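PDB 5FJQ: carbohydrate binding protein, putative, cpb33A from Cellvibrio japonicus, which is a copper-dependent lytic polysaccharide monooxygenase important for efficient use of chitin, represented here by its AA10 domain. Local coordinates for residues Y104-T110 with L125-S131. Residues are numbered along the deposited sequence; the frame is centred on the assembly and turned at random.
Sequences YFRYYIT and LQLIHDS
Tyr107 O takes two hydrogen bonds from the opposing strand, 2.6 Å from Ile128 N and 3.1 Å from His129 N. Two residues facing one in an antiparallel pair make a classic beta bulge. The bulge shifts the register by one, so that Tyr107 pairs with His129 but Tyr108 with Leu127. Tyr107 N donates to His129 O, and Ile109 and Gln126 bond each other through both N and O. At the far end Ser131 N reaches Phe105 O, while for Phe105 N a side-chain oxygen, Ser131 OG at 3.0 Å, takes the place of a carbonyl. That hydroxyl also lies in plane at the edge of the Phe105 ring.

Arg106 and Asp130 run side by side on one face of the sheet and form a salt bridge. Arg106 NE donates to Asp130 OD2 at 2.9 Å, in the guanidinium plane but from well above the carboxylate plane. Arg106 NH2 adds a weak bond to the same oxygen. Asp51 takes NH1, and Asp130 OD1 accepts from Gly132 N. One guanidinium face lies against the Tyr104 ring, with NE over the ring centre, which, with the bonds to Asp130 and Asp51, helps fix how the group is turned. Further along this face, Leu127 CD1 makes a CH-pi contact with Tyr108, 3.9 Å from the ring centroid. With chi1 -168° and chi2 69°, CD1 turns back over the Tyr108 ring face. On the other face Ile109 CG2 packs on Ile128 CG2 at 3.6 Å.

The two strands, joined by a long loop, belong to the immunoglobulin-like beta-sandwich core of the LPMO. Strand 126-130 pairs with one edge of strand 102-109, and strand 152-161 pairs with the other. Tyr107 and Ile128 pack on Val144 of strand 139-146, in the second sheet, where Tyr107 OH bonds His142.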
loop_
_atom_site.group_PDB
_atom_site.type_symbol
_atom_site.label_atom_id
_atom_site.label_comp_id
_atom_site.label_asym_id
_atom_site.label_seq_id
_atom_site.Cartn_x
_atom_site.Cartn_y
_atom_site.Cartn_z
ATOM N N TYR A 104 5.063 6.748 -12.578
ATOM C CA TYR A 104 3.853 5.886 -12.560
ATOM C C TYR A 104 3.225 5.650 -11.196
ATOM O O TYR A 104 3.907 5.725 -10.133
ATOM C CB TYR A 104 4.161 4.497 -13.159
ATOM C CG TYR A 104 5.296 3.754 -12.507
ATOM C CD1 TYR A 104 5.137 3.132 -11.247
ATOM C CD2 TYR A 104 6.491 3.587 -13.176
ATOM C CE1 TYR A 104 6.161 2.401 -10.679
ATOM C CE2 TYR A 104 7.532 2.858 -12.624
ATOM C CZ TYR A 104 7.373 2.278 -11.368
ATOM O OH TYR A 104 8.421 1.610 -10.835
ATOM N N PHE A 105 1.944 5.324 -11.202
ATOM C CA PHE A 105 1.356 4.612 -10.044
ATOM C C PHE A 105 1.090 3.215 -10.541
ATOM O O PHE A 105 0.337 3.021 -11.578
ATOM C CB PHE A 105 0.021 5.240 -9.545
ATOM C CG PHE A 105 0.191 6.622 -8.914
ATOM C CD1 PHE A 105 0.269 7.763 -9.711
ATOM C CD2 PHE A 105 0.365 6.765 -7.530
ATOM C CE1 PHE A 105 0.447 9.057 -9.158
ATOM C CE2 PHE A 105 0.544 8.039 -6.977
ATOM C CZ PHE A 105 0.619 9.177 -7.784
ATOM N N ARG A 106 1.570 2.231 -9.788
ATOM C CA ARG A 106 1.279 0.852 -10.118
ATOM C C ARG A 106 0.559 0.109 -9.014
ATOM O O ARG A 106 0.814 0.333 -7.812
ATOM C CB ARG A 106 2.575 0.046 -10.432
ATOM C CG ARG A 106 3.138 0.354 -11.788
ATOM C CD ARG A 106 4.453 -0.392 -11.988
ATOM N NE ARG A 106 4.977 0.021 -13.291
ATOM C CZ ARG A 106 6.236 -0.156 -13.707
ATOM N NH1 ARG A 106 7.130 -0.671 -12.894
ATOM N NH2 ARG A 106 6.621 0.276 -14.908
ATOM N N TYR A 107 -0.340 -0.779 -9.451
ATOM C CA TYR A 107 -0.965 -1.693 -8.531
ATOM C C TYR A 107 -0.666 -3.142 -8.816
ATOM O O TYR A 107 -0.724 -3.599 -10.006
ATOM C CB TYR A 107 -2.478 -1.501 -8.529
ATOM C CG TYR A 107 -2.858 -0.093 -8.139
ATOM C CD1 TYR A 107 -2.525 0.985 -8.964
ATOM C CD2 TYR A 107 -3.502 0.162 -6.943
ATOM C CE1 TYR A 107 -2.900 2.291 -8.638
ATOM C CE2 TYR A 107 -3.909 1.458 -6.599
ATOM C CZ TYR A 107 -3.535 2.502 -7.410
ATOM O OH TYR A 107 -3.875 3.740 -7.052
ATOM N N TYR A 108 -0.551 -3.881 -7.706
ATOM C CA TYR A 108 -0.319 -5.353 -7.730
ATOM C C TYR A 108 -1.341 -5.979 -6.832
ATOM O O TYR A 108 -1.998 -5.271 -6.013
ATOM C CB TYR A 108 1.091 -5.711 -7.224
ATOM C CG TYR A 108 2.168 -5.069 -8.023
ATOM C CD1 TYR A 108 2.444 -3.675 -7.916
ATOM C CD2 TYR A 108 2.960 -5.853 -8.888
ATOM C CE1 TYR A 108 3.438 -3.098 -8.696
ATOM C CE2 TYR A 108 3.943 -5.276 -9.631
ATOM C CZ TYR A 108 4.188 -3.948 -9.534
ATOM O OH TYR A 108 5.157 -3.492 -10.325
ATOM N N ILE A 109 -1.474 -7.292 -6.970
ATOM C CA ILE A 109 -2.390 -8.091 -6.141
ATOM C C ILE A 109 -1.812 -9.479 -5.895
ATOM O O ILE A 109 -1.016 -9.974 -6.715
ATOM C CB ILE A 109 -3.837 -8.188 -6.721
ATOM C CG1 ILE A 109 -4.777 -8.769 -5.646
ATOM C CG2 ILE A 109 -3.864 -9.027 -8.015
ATOM C CD1 ILE A 109 -6.276 -8.573 -5.900
ATOM N N THR A 110 -2.134 -10.028 -4.709
ATOM C CA THR A 110 -2.010 -11.414 -4.345
ATOM C C THR A 110 -2.792 -12.386 -5.275
ATOM O O THR A 110 -3.799 -12.028 -5.924
ATOM C CB THR A 110 -2.458 -11.577 -2.897
ATOM O OG1 THR A 110 -3.602 -10.751 -2.666
ATOM C CG2 THR A 110 -1.352 -11.043 -1.935
ATOM N N LEU A 125 3.106 -10.890 -5.851
ATOM C CA LEU A 125 2.410 -9.784 -6.458
ATOM C C LEU A 125 2.367 -9.975 -7.958
ATOM O O LEU A 125 3.320 -10.376 -8.591
ATOM C CB LEU A 125 3.109 -8.472 -6.170
ATOM C CG LEU A 125 3.043 -8.068 -4.715
ATOM C CD1 LEU A 125 3.753 -6.737 -4.707
ATOM C CD2 LEU A 125 1.544 -7.968 -4.316
ATOM N N GLN A 126 1.197 -9.778 -8.488
ATOM C CA GLN A 126 0.969 -9.780 -9.937
ATOM C C GLN A 126 0.635 -8.346 -10.294
ATOM O O GLN A 126 -0.263 -7.764 -9.647
ATOM C CB GLN A 126 -0.246 -10.666 -10.160
ATOM C CG GLN A 126 -0.981 -10.492 -11.457
ATOM C CD GLN A 126 -1.837 -11.697 -11.676
ATOM O OE1 GLN A 126 -2.964 -11.802 -11.156
ATOM N NE2 GLN A 126 -1.281 -12.662 -12.396
ATOM N N LEU A 127 1.263 -7.777 -11.329
ATOM C CA LEU A 127 0.811 -6.449 -11.834
ATOM C C LEU A 127 -0.645 -6.357 -12.343
ATOM O O LEU A 127 -1.070 -7.060 -13.279
ATOM C CB LEU A 127 1.698 -5.956 -12.970
ATOM C CG LEU A 127 1.534 -4.500 -13.406
ATOM C CD1 LEU A 127 2.027 -3.496 -12.325
ATOM C CD2 LEU A 127 2.287 -4.281 -14.711
ATOM N N ILE A 128 -1.419 -5.419 -11.783
ATOM C CA ILE A 128 -2.757 -5.329 -12.234
ATOM C C ILE A 128 -3.108 -3.951 -12.849
ATOM O O ILE A 128 -4.136 -3.823 -13.538
ATOM C CB ILE A 128 -3.791 -5.912 -11.239
ATOM C CG1 ILE A 128 -3.799 -5.187 -9.865
ATOM C CG2 ILE A 128 -3.663 -7.465 -11.210
ATOM C CD1 ILE A 128 -5.146 -5.284 -9.138
ATOM N N HIS A 129 -2.223 -2.973 -12.629
ATOM C CA HIS A 129 -2.437 -1.647 -13.172
ATOM C C HIS A 129 -1.155 -0.826 -13.240
ATOM O O HIS A 129 -0.316 -0.827 -12.288
ATOM C CB HIS A 129 -3.524 -0.879 -12.346
ATOM C CG HIS A 129 -3.924 0.433 -12.944
ATOM N ND1 HIS A 129 -4.870 0.527 -13.950
ATOM C CD2 HIS A 129 -3.485 1.702 -12.720
ATOM C CE1 HIS A 129 -5.017 1.795 -14.294
ATOM N NE2 HIS A 129 -4.199 2.528 -13.561
ATOM N N ASP A 130 -1.076 -0.014 -14.292
ATOM C CA ASP A 130 0.018 0.947 -14.460
ATOM C C ASP A 130 -0.588 2.217 -15.020
ATOM O O ASP A 130 -1.273 2.246 -16.102
ATOM C CB ASP A 130 1.135 0.348 -15.338
ATOM C CG ASP A 130 2.353 1.233 -15.458
ATOM O OD1 ASP A 130 2.284 2.455 -15.374
ATOM O OD2 ASP A 130 3.433 0.692 -15.651
ATOM N N SER A 131 -0.407 3.289 -14.259
ATOM C CA SER A 131 -1.106 4.472 -14.603
ATOM C C SER A 131 -0.317 5.305 -15.597
ATOM O O SER A 131 -0.807 6.253 -16.085
ATOM C CB SER A 131 -1.411 5.295 -13.377
ATOM O OG SER A 131 -0.278 6.054 -13.013
#